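Local coordinates for iron-sulfur cluster assembly protein CyaY (Psychromonas ingrahamii, PDB 4HS5), which probably takes part in iron-sulfur cluster assembly, perhaps as a regulator, and belongs to the iron-binding frataxin family, at residues T38-N50 against F85-S97. Sequence-based numbering, arbitrary orientation.
Sequences TLEFENHTKLIIN and FLTFLSAAIFKQS
Phe41 and Leu47, on neighbouring antiparallel strands, press against Ile93 near the C-terminal end of helix 85-97, in the close-packed, buried part of the contact. At the edge of the Phe41 ring CZ lies 3.7 Å from Ile93 CG1, while Ser97 covers one face, its CB 4.2 Å from the ring centroid in a CH-pi contact. The short serine lays just CB and OG over the ring face. Phe41 CG stands anti to its carbonyl carbon (chi1 -50°), which swings the ring toward the helix and into both contacts. An alanine in place of Phe41 would probably leave Ser97 CB without its aromatic face and open a gap beside Ile93.

Leu47 sends CD1 into the groove between helical turns, 3.7 Å from Leu89 CD1 and 4.1 Å from Ala92 CB; the short alanine offers CD1 only its methyl, suiting a helix face turned to the sheet. Farther along, Ile49, beta-branched as suits an extended strand, reaches the edge of Phe85 with its long CG1-CD1 arm, CD1 4.1 Å from Phe85 CZ, and touches Tyr14 and Ile17 of helix 3-24.

The turn end is looser, more polar and partly open to solvent. Exposed Asn43 gives a hydrogen bond from ND2 to Gln96 O (2.9 Å), bent to 141° at the hydrogen but close to the Asn43 amide plane. Its OD1 accepts from both Thr45 N, completing an Asx turn, and Thr45 OG1, from the same face, which fixes the amide's rotation. Asparagine, donor and acceptor at once, thus ties the type I turn spanning Phe41-His44 to the last residues of segment 85-97. Apolar side chains alternating along a beta hairpin and covered by a helix belong to the alpha-beta sandwich of frataxins, two helices packed on one antiparallel sheet.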
ATOM      1  N   THR A  38       6.899  -5.402  -0.785  1.00  6.67           N
ATOM      2  CA  THR A  38       6.413  -6.164  -1.921  1.00  7.49           C
ATOM      3  C   THR A  38       5.365  -7.164  -1.483  1.00  8.27           C
ATOM      4  O   THR A  38       5.568  -7.915  -0.533  1.00 11.04           O
ATOM      5  CB  THR A  38       7.566  -6.890  -2.614  1.00  8.39           C
ATOM      6  OG1 THR A  38       8.497  -5.917  -3.106  1.00 11.32           O
ATOM      7  CG2 THR A  38       7.057  -7.726  -3.781  1.00 16.72           C
ATOM      8  N   LEU A  39       4.230  -7.153  -2.176  1.00  7.27           N
ATOM      9  CA  LEU A  39       3.183  -8.127  -1.917  1.00  6.26           C
ATOM     10  C   LEU A  39       3.177  -9.111  -3.074  1.00  8.67           C
ATOM     11  O   LEU A  39       3.172  -8.699  -4.233  1.00  9.49           O
ATOM     12  CB  LEU A  39       1.830  -7.426  -1.832  1.00  7.30           C
ATOM     13  CG  LEU A  39       1.726  -6.248  -0.864  1.00  6.65           C
ATOM     14  CD1 LEU A  39       0.310  -5.731  -0.799  1.00 10.10           C
ATOM     15  CD2 LEU A  39       2.208  -6.666   0.513  1.00  9.78           C
ATOM     16  N   GLU A  40       3.189 -10.404  -2.776  1.00 11.64           N
ATOM     17  CA  GLU A  40       3.086 -11.400  -3.838  1.00 11.27           C
ATOM     18  C   GLU A  40       1.894 -12.321  -3.637  1.00 11.74           C
ATOM     19  O   GLU A  40       1.592 -12.751  -2.522  1.00 12.40           O
ATOM     20  CB  GLU A  40       4.373 -12.215  -3.991  1.00 16.94           C
ATOM     21  CG  GLU A  40       4.278 -13.268  -5.102  1.00 20.52           C
ATOM     22  CD  GLU A  40       5.628 -13.796  -5.548  1.00 34.70           C
ATOM     23  OE1 GLU A  40       6.664 -13.294  -5.060  1.00 32.12           O
ATOM     24  OE2 GLU A  40       5.646 -14.709  -6.406  1.00 34.18           O
ATOM     25  N   PHE A  41       1.226 -12.620  -4.740  1.00 12.65           N
ATOM     26  CA  PHE A  41       0.074 -13.494  -4.729  1.00 15.11           C
ATOM     27  C   PHE A  41       0.485 -14.874  -5.261  1.00 12.10           C
ATOM     28  O   PHE A  41       1.571 -15.037  -5.821  1.00 15.05           O
ATOM     29  CB  PHE A  41      -1.037 -12.849  -5.553  1.00 15.92           C
ATOM     30  CG  PHE A  41      -1.295 -11.407  -5.176  1.00 17.77           C
ATOM     31  CD1 PHE A  41      -1.859 -11.091  -3.950  1.00 18.11           C
ATOM     32  CD2 PHE A  41      -0.953 -10.374  -6.040  1.00 14.26           C
ATOM     33  CE1 PHE A  41      -2.089  -9.770  -3.588  1.00 17.70           C
ATOM     34  CE2 PHE A  41      -1.184  -9.047  -5.688  1.00 15.82           C
ATOM     35  CZ  PHE A  41      -1.746  -8.745  -4.459  1.00 19.46           C
ATOM     36  N   GLU A  42      -0.348 -15.884  -5.063  1.00 20.72           N
ATOM     37  CA  GLU A  42       0.103 -17.203  -5.488  1.00 21.20           C
ATOM     38  C   GLU A  42       0.090 -17.382  -7.005  1.00 21.73           C
ATOM     39  O   GLU A  42       0.719 -18.304  -7.520  1.00 25.03           O
ATOM     40  CB  GLU A  42      -0.601 -18.340  -4.752  1.00 31.27           C
ATOM     41  CG  GLU A  42      -2.071 -18.155  -4.523  1.00 27.57           C
ATOM     42  CD  GLU A  42      -2.651 -19.348  -3.799  1.00 39.45           C
ATOM     43  OE1 GLU A  42      -1.864 -20.257  -3.452  1.00 41.55           O
ATOM     44  OE2 GLU A  42      -3.880 -19.376  -3.582  1.00 40.02           O
ATOM     45  N   ASN A  43      -0.580 -16.483  -7.725  1.00 20.53           N
ATOM     46  CA  ASN A  43      -0.435 -16.462  -9.181  1.00 18.31           C
ATOM     47  C   ASN A  43       0.879 -15.821  -9.642  1.00 14.28           C
ATOM     48  O   ASN A  43       1.102 -15.643 -10.839  1.00 18.02           O
ATOM     49  CB  ASN A  43      -1.657 -15.845  -9.883  1.00 18.26           C
ATOM     50  CG  ASN A  43      -1.814 -14.347  -9.631  1.00 22.02           C
ATOM     51  OD1 ASN A  43      -1.003 -13.711  -8.955  1.00 18.55           O
ATOM     52  ND2 ASN A  43      -2.867 -13.775 -10.204  1.00 20.09           N
ATOM     53  N   HIS A  44       1.722 -15.471  -8.664  1.00 14.55           N
ATOM     54  CA  HIS A  44       3.078 -14.953  -8.876  1.00 17.53           C
ATOM     55  C   HIS A  44       3.120 -13.502  -9.374  1.00 11.65           C
ATOM     56  O   HIS A  44       4.195 -12.987  -9.692  1.00 16.55           O
ATOM     57  CB  HIS A  44       3.909 -15.874  -9.783  1.00 16.87           C
ATOM     58  CG  HIS A  44       4.235 -17.204  -9.170  1.00 20.90           C
ATOM     59  ND1 HIS A  44       4.801 -18.233  -9.892  1.00 29.76           N
ATOM     60  CD2 HIS A  44       4.078 -17.672  -7.909  1.00 24.64           C
ATOM     61  CE1 HIS A  44       4.974 -19.280  -9.104  1.00 25.76           C
ATOM     62  NE2 HIS A  44       4.545 -18.964  -7.896  1.00 24.94           N
ATOM     63  N   THR A  45       1.957 -12.860  -9.447  1.00 14.34           N
ATOM     64  CA  THR A  45       1.912 -11.414  -9.669  1.00 14.41           C
ATOM     65  C   THR A  45       2.254 -10.687  -8.369  1.00 13.67           C
ATOM     66  O   THR A  45       2.238 -11.274  -7.285  1.00 14.36           O
ATOM     67  CB  THR A  45       0.557 -10.918 -10.229  1.00 12.39           C
ATOM     68  OG1 THR A  45      -0.491 -11.122  -9.273  1.00 16.91           O
ATOM     69  CG2 THR A  45       0.216 -11.655 -11.525  1.00 18.48           C
ATOM     70  N   LYS A  46       2.569  -9.404  -8.483  1.00 12.41           N
ATOM     71  CA  LYS A  46       3.011  -8.637  -7.324  1.00 13.30           C
ATOM     72  C   LYS A  46       2.421  -7.238  -7.297  1.00  8.72           C
ATOM     73  O   LYS A  46       1.924  -6.729  -8.298  1.00  9.65           O
ATOM     74  CB  LYS A  46       4.537  -8.507  -7.327  1.00 15.12           C
ATOM     75  CG  LYS A  46       5.311  -9.804  -7.277  1.00 21.53           C
ATOM     76  CD  LYS A  46       6.793  -9.513  -7.427  1.00 30.44           C
ATOM     77  CE  LYS A  46       7.626 -10.784  -7.415  1.00 41.43           C
ATOM     78  NZ  LYS A  46       9.093 -10.471  -7.471  1.00 46.89           N
ATOM     79  N   LEU A  47       2.484  -6.613  -6.123  1.00  7.92           N
ATOM     80  CA  LEU A  47       2.264  -5.176  -5.987  1.00  7.21           C
ATOM     81  C   LEU A  47       3.489  -4.648  -5.270  1.00  7.40           C
ATOM     82  O   LEU A  47       3.988  -5.279  -4.347  1.00  8.96           O
ATOM     83  CB  LEU A  47       1.017  -4.881  -5.151  1.00  6.14           C
ATOM     84  CG  LEU A  47      -0.321  -5.318  -5.752  1.00 10.60           C
ATOM     85  CD1 LEU A  47      -1.482  -5.092  -4.808  1.00 12.17           C
ATOM     86  CD2 LEU A  47      -0.554  -4.587  -7.052  1.00 10.15           C
ATOM     87  N   ILE A  48       3.989  -3.493  -5.690  1.00  5.41           N
ATOM     88  CA  ILE A  48       5.194  -2.955  -5.088  1.00  8.43           C
ATOM     89  C   ILE A  48       4.864  -1.624  -4.450  1.00  5.71           C
ATOM     90  O   ILE A  48       4.380  -0.714  -5.115  1.00  5.42           O
ATOM     91  CB  ILE A  48       6.302  -2.732  -6.119  1.00  9.56           C
ATOM     92  CG1 ILE A  48       6.587  -4.022  -6.881  1.00 12.36           C
ATOM     93  CG2 ILE A  48       7.574  -2.249  -5.417  1.00 11.42           C
ATOM     94  CD1 ILE A  48       7.403  -3.802  -8.140  1.00 14.74           C
ATOM     95  N   ILE A  49       5.132  -1.510  -3.154  1.00  6.12           N
ATOM     96  CA  ILE A  49       4.878  -0.284  -2.410  1.00  5.21           C
ATOM     97  C   ILE A  49       6.227   0.318  -2.030  1.00  6.98           C
ATOM     98  O   ILE A  49       7.159  -0.394  -1.668  1.00  7.16           O
ATOM     99  CB  ILE A  49       4.016  -0.568  -1.172  1.00  5.87           C
ATOM    100  CG1 ILE A  49       2.649  -1.061  -1.617  1.00  9.04           C
ATOM    101  CG2 ILE A  49       3.866   0.677  -0.305  1.00  7.35           C
ATOM    102  CD1 ILE A  49       1.916  -1.827  -0.565  1.00 10.62           C
ATOM    103  N   ASN A  50       6.342   1.628  -2.163  1.00  7.51           N
ATOM    104  CA  ASN A  50       7.597   2.300  -1.885  1.00 10.14           C
ATOM    105  C   ASN A  50       7.338   3.570  -1.096  1.00 10.68           C
ATOM    106  O   ASN A  50       6.235   4.111  -1.121  1.00 12.36           O
ATOM    107  CB  ASN A  50       8.303   2.614  -3.200  1.00  9.29           C
ATOM    108  CG  ASN A  50       9.788   2.802  -3.031  1.00 11.95           C
ATOM    109  OD1 ASN A  50      10.276   3.069  -1.931  1.00 15.64           O
ATOM    110  ND2 ASN A  50      10.522   2.686  -4.133  1.00 13.97           N
ATOM    111  N   PHE A  85      -5.742   5.247  -0.815  1.00  6.41           N
ATOM    112  CA  PHE A  85      -4.790   4.149  -0.936  1.00  6.42           C
ATOM    113  C   PHE A  85      -5.334   2.784  -0.522  1.00  6.95           C
ATOM    114  O   PHE A  85      -5.190   1.803  -1.255  1.00  6.12           O
ATOM    115  CB  PHE A  85      -3.547   4.479  -0.100  1.00  7.30           C
ATOM    116  CG  PHE A  85      -2.475   3.427  -0.152  1.00  5.81           C
ATOM    117  CD1 PHE A  85      -1.453   3.507  -1.080  1.00 11.03           C
ATOM    118  CD2 PHE A  85      -2.471   2.378   0.753  1.00  8.72           C
ATOM    119  CE1 PHE A  85      -0.451   2.536  -1.122  1.00 10.73           C
ATOM    120  CE2 PHE A  85      -1.485   1.403   0.708  1.00 11.65           C
ATOM    121  CZ  PHE A  85      -0.479   1.481  -0.233  1.00  8.04           C
ATOM    122  N   LEU A  86      -5.903   2.698   0.673  1.00  7.93           N
ATOM    123  CA  LEU A  86      -6.276   1.389   1.196  1.00  7.79           C
ATOM    124  C   LEU A  86      -7.454   0.780   0.443  1.00  5.98           C
ATOM    125  O   LEU A  86      -7.487  -0.432   0.200  1.00  6.89           O
ATOM    126  CB  LEU A  86      -6.550   1.470   2.696  1.00 10.67           C
ATOM    127  CG  LEU A  86      -5.300   1.806   3.508  1.00 13.02           C
ATOM    128  CD1 LEU A  86      -5.705   2.014   4.946  1.00 14.27           C
ATOM    129  CD2 LEU A  86      -4.271   0.683   3.378  1.00 12.16           C
ATOM    130  N   THR A  87      -8.394   1.640   0.052  1.00 11.43           N
ATOM    131  CA  THR A  87      -9.512   1.266  -0.809  1.00 10.55           C
ATOM    132  C   THR A  87      -8.977   0.748  -2.144  1.00  7.93           C
ATOM    133  O   THR A  87      -9.384  -0.305  -2.643  1.00  9.43           O
ATOM    134  CB  THR A  87     -10.435   2.482  -1.055  1.00 10.54           C
ATOM    135  OG1 THR A  87     -10.966   2.928   0.200  1.00 22.25           O
ATOM    136  CG2 THR A  87     -11.584   2.103  -1.968  1.00 15.83           C
ATOM    137  N   PHE A  88      -8.029   1.487  -2.703  1.00 10.40           N
ATOM    138  CA  PHE A  88      -7.474   1.122  -3.992  1.00  7.98           C
ATOM    139  C   PHE A  88      -6.659  -0.171  -3.904  1.00  7.69           C
ATOM    140  O   PHE A  88      -6.675  -0.998  -4.818  1.00 10.15           O
ATOM    141  CB  PHE A  88      -6.617   2.274  -4.517  1.00  8.39           C
ATOM    142  CG  PHE A  88      -6.130   2.064  -5.920  1.00  9.66           C
ATOM    143  CD1 PHE A  88      -6.946   2.345  -7.002  1.00 14.34           C
ATOM    144  CD2 PHE A  88      -4.856   1.582  -6.149  1.00 10.95           C
ATOM    145  CE1 PHE A  88      -6.492   2.150  -8.296  1.00 19.80           C
ATOM    146  CE2 PHE A  88      -4.393   1.381  -7.435  1.00 14.31           C
ATOM    147  CZ  PHE A  88      -5.217   1.674  -8.509  1.00 13.74           C
ATOM    148  N   LEU A  89      -5.942  -0.348  -2.798  1.00  6.08           N
ATOM    149  CA  LEU A  89      -5.113  -1.522  -2.594  1.00  7.63           C
ATOM    150  C   LEU A  89      -5.970  -2.776  -2.514  1.00  6.33           C
ATOM    151  O   LEU A  89      -5.655  -3.789  -3.141  1.00  8.70           O
ATOM    152  CB  LEU A  89      -4.267  -1.356  -1.320  1.00  5.94           C
ATOM    153  CG  LEU A  89      -3.291  -2.492  -1.058  1.00  9.28           C
ATOM    154  CD1 LEU A  89      -2.345  -2.607  -2.233  1.00 11.84           C
ATOM    155  CD2 LEU A  89      -2.515  -2.240   0.225  1.00  8.76           C
ATOM    156  N   SER A  90      -7.079  -2.706  -1.780  1.00  7.74           N
ATOM    157  CA  SER A  90      -8.025  -3.824  -1.743  1.00  8.36           C
ATOM    158  C   SER A  90      -8.531  -4.175  -3.135  1.00  7.00           C
ATOM    159  O   SER A  90      -8.616  -5.354  -3.484  1.00 10.52           O
ATOM    160  CB  SER A  90      -9.230  -3.476  -0.875  1.00  8.17           C
ATOM    161  OG  SER A  90      -8.855  -3.350   0.479  1.00 11.45           O
ATOM    162  N   ALA A  91      -8.869  -3.157  -3.919  1.00  8.02           N
ATOM    163  CA  ALA A  91      -9.397  -3.375  -5.270  1.00  9.91           C
ATOM    164  C   ALA A  91      -8.322  -4.013  -6.136  1.00 18.16           C
ATOM    165  O   ALA A  91      -8.608  -4.929  -6.908  1.00 16.22           O
ATOM    166  CB  ALA A  91      -9.877  -2.075  -5.875  1.00 11.34           C
ATOM    167  N   ALA A  92      -7.085  -3.545  -5.998  1.00 11.22           N
ATOM    168  CA  ALA A  92      -5.986  -4.105  -6.787  1.00 13.75           C
ATOM    169  C   ALA A  92      -5.717  -5.564  -6.448  1.00 17.22           C
ATOM    170  O   ALA A  92      -5.517  -6.386  -7.344  1.00 19.03           O
ATOM    171  CB  ALA A  92      -4.719  -3.272  -6.615  1.00 14.91           C
ATOM    172  N   ILE A  93      -5.701  -5.886  -5.158  1.00 12.11           N
ATOM    173  CA  ILE A  93      -5.505  -7.256  -4.707  1.00 10.06           C
ATOM    174  C   ILE A  93      -6.608  -8.144  -5.292  1.00 15.72           C
ATOM    175  O   ILE A  93      -6.348  -9.261  -5.743  1.00 18.15           O
ATOM    176  CB  ILE A  93      -5.471  -7.351  -3.159  1.00 12.83           C
ATOM    177  CG1 ILE A  93      -4.200  -6.685  -2.604  1.00 10.75           C
ATOM    178  CG2 ILE A  93      -5.570  -8.800  -2.689  1.00 14.86           C
ATOM    179  CD1 ILE A  93      -4.062  -6.751  -1.088  1.00 11.94           C
ATOM    180  N   PHE A  94      -7.836  -7.632  -5.323  1.00 13.43           N
ATOM    181  CA  PHE A  94      -8.929  -8.412  -5.890  1.00 20.91           C
ATOM    182  C   PHE A  94      -8.831  -8.493  -7.412  1.00 15.97           C
ATOM    183  O   PHE A  94      -9.124  -9.532  -8.008  1.00 22.31           O
ATOM    184  CB  PHE A  94     -10.295  -7.846  -5.493  1.00 15.64           C
ATOM    185  CG  PHE A  94     -11.439  -8.693  -5.968  1.00 13.93           C
ATOM    186  CD1 PHE A  94     -11.775  -9.850  -5.293  1.00 13.64           C
ATOM    187  CD2 PHE A  94     -12.144  -8.351  -7.110  1.00 16.53           C
ATOM    188  CE1 PHE A  94     -12.821 -10.658  -5.734  1.00 17.46           C
ATOM    189  CE2 PHE A  94     -13.182  -9.152  -7.569  1.00 25.67           C
ATOM    190  CZ  PHE A  94     -13.520 -10.307  -6.878  1.00 19.35           C
ATOM    191  N   LYS A  95      -8.451  -7.390  -8.046  1.00 16.24           N
ATOM    192  CA  LYS A  95      -8.439  -7.303  -9.502  1.00 19.37           C
ATOM    193  C   LYS A  95      -7.298  -8.106 -10.114  1.00 18.70           C
ATOM    194  O   LYS A  95      -7.416  -8.588 -11.242  1.00 26.80           O
ATOM    195  CB  LYS A  95      -8.414  -5.835  -9.937  1.00 22.91           C
ATOM    196  CG  LYS A  95      -7.722  -5.510 -11.246  1.00 32.71           C
ATOM    197  CD  LYS A  95      -7.601  -3.987 -11.384  1.00 32.97           C
ATOM    198  CE  LYS A  95      -6.873  -3.366 -10.182  1.00 37.54           C
ATOM    199  NZ  LYS A  95      -5.401  -3.204 -10.395  1.00 30.33           N
ATOM    200  N   GLN A  96      -6.214  -8.292  -9.363  1.00 23.78           N
ATOM    201  CA  GLN A  96      -5.079  -9.083  -9.841  1.00 23.74           C
ATOM    202  C   GLN A  96      -5.153 -10.542  -9.434  1.00 22.80           C
ATOM    203  O   GLN A  96      -4.544 -11.397 -10.084  1.00 24.54           O
ATOM    204  CB  GLN A  96      -3.760  -8.524  -9.308  1.00 24.77           C
ATOM    205  CG  GLN A  96      -3.351  -7.222  -9.932  1.00 24.16           C
ATOM    206  CD  GLN A  96      -1.926  -6.842  -9.597  1.00 21.27           C
ATOM    207  OE1 GLN A  96      -1.141  -7.659  -9.098  1.00 25.52           O
ATOM    208  NE2 GLN A  96      -1.577  -5.596  -9.888  1.00 16.70           N
ATOM    209  N   SER A  97      -5.883 -10.830  -8.361  1.00 17.73           N
ATOM    210  CA  SER A  97      -5.792 -12.144  -7.731  1.00 19.94           C
ATOM    211  C   SER A  97      -7.105 -12.711  -7.169  1.00 23.48           C
ATOM    212  O   SER A  97      -7.142 -13.845  -6.687  1.00 23.64           O
ATOM    213  CB  SER A  97      -4.754 -12.086  -6.624  1.00 26.26           C
ATOM    214  OG  SER A  97      -5.242 -11.294  -5.553  1.00 27.94           O
TER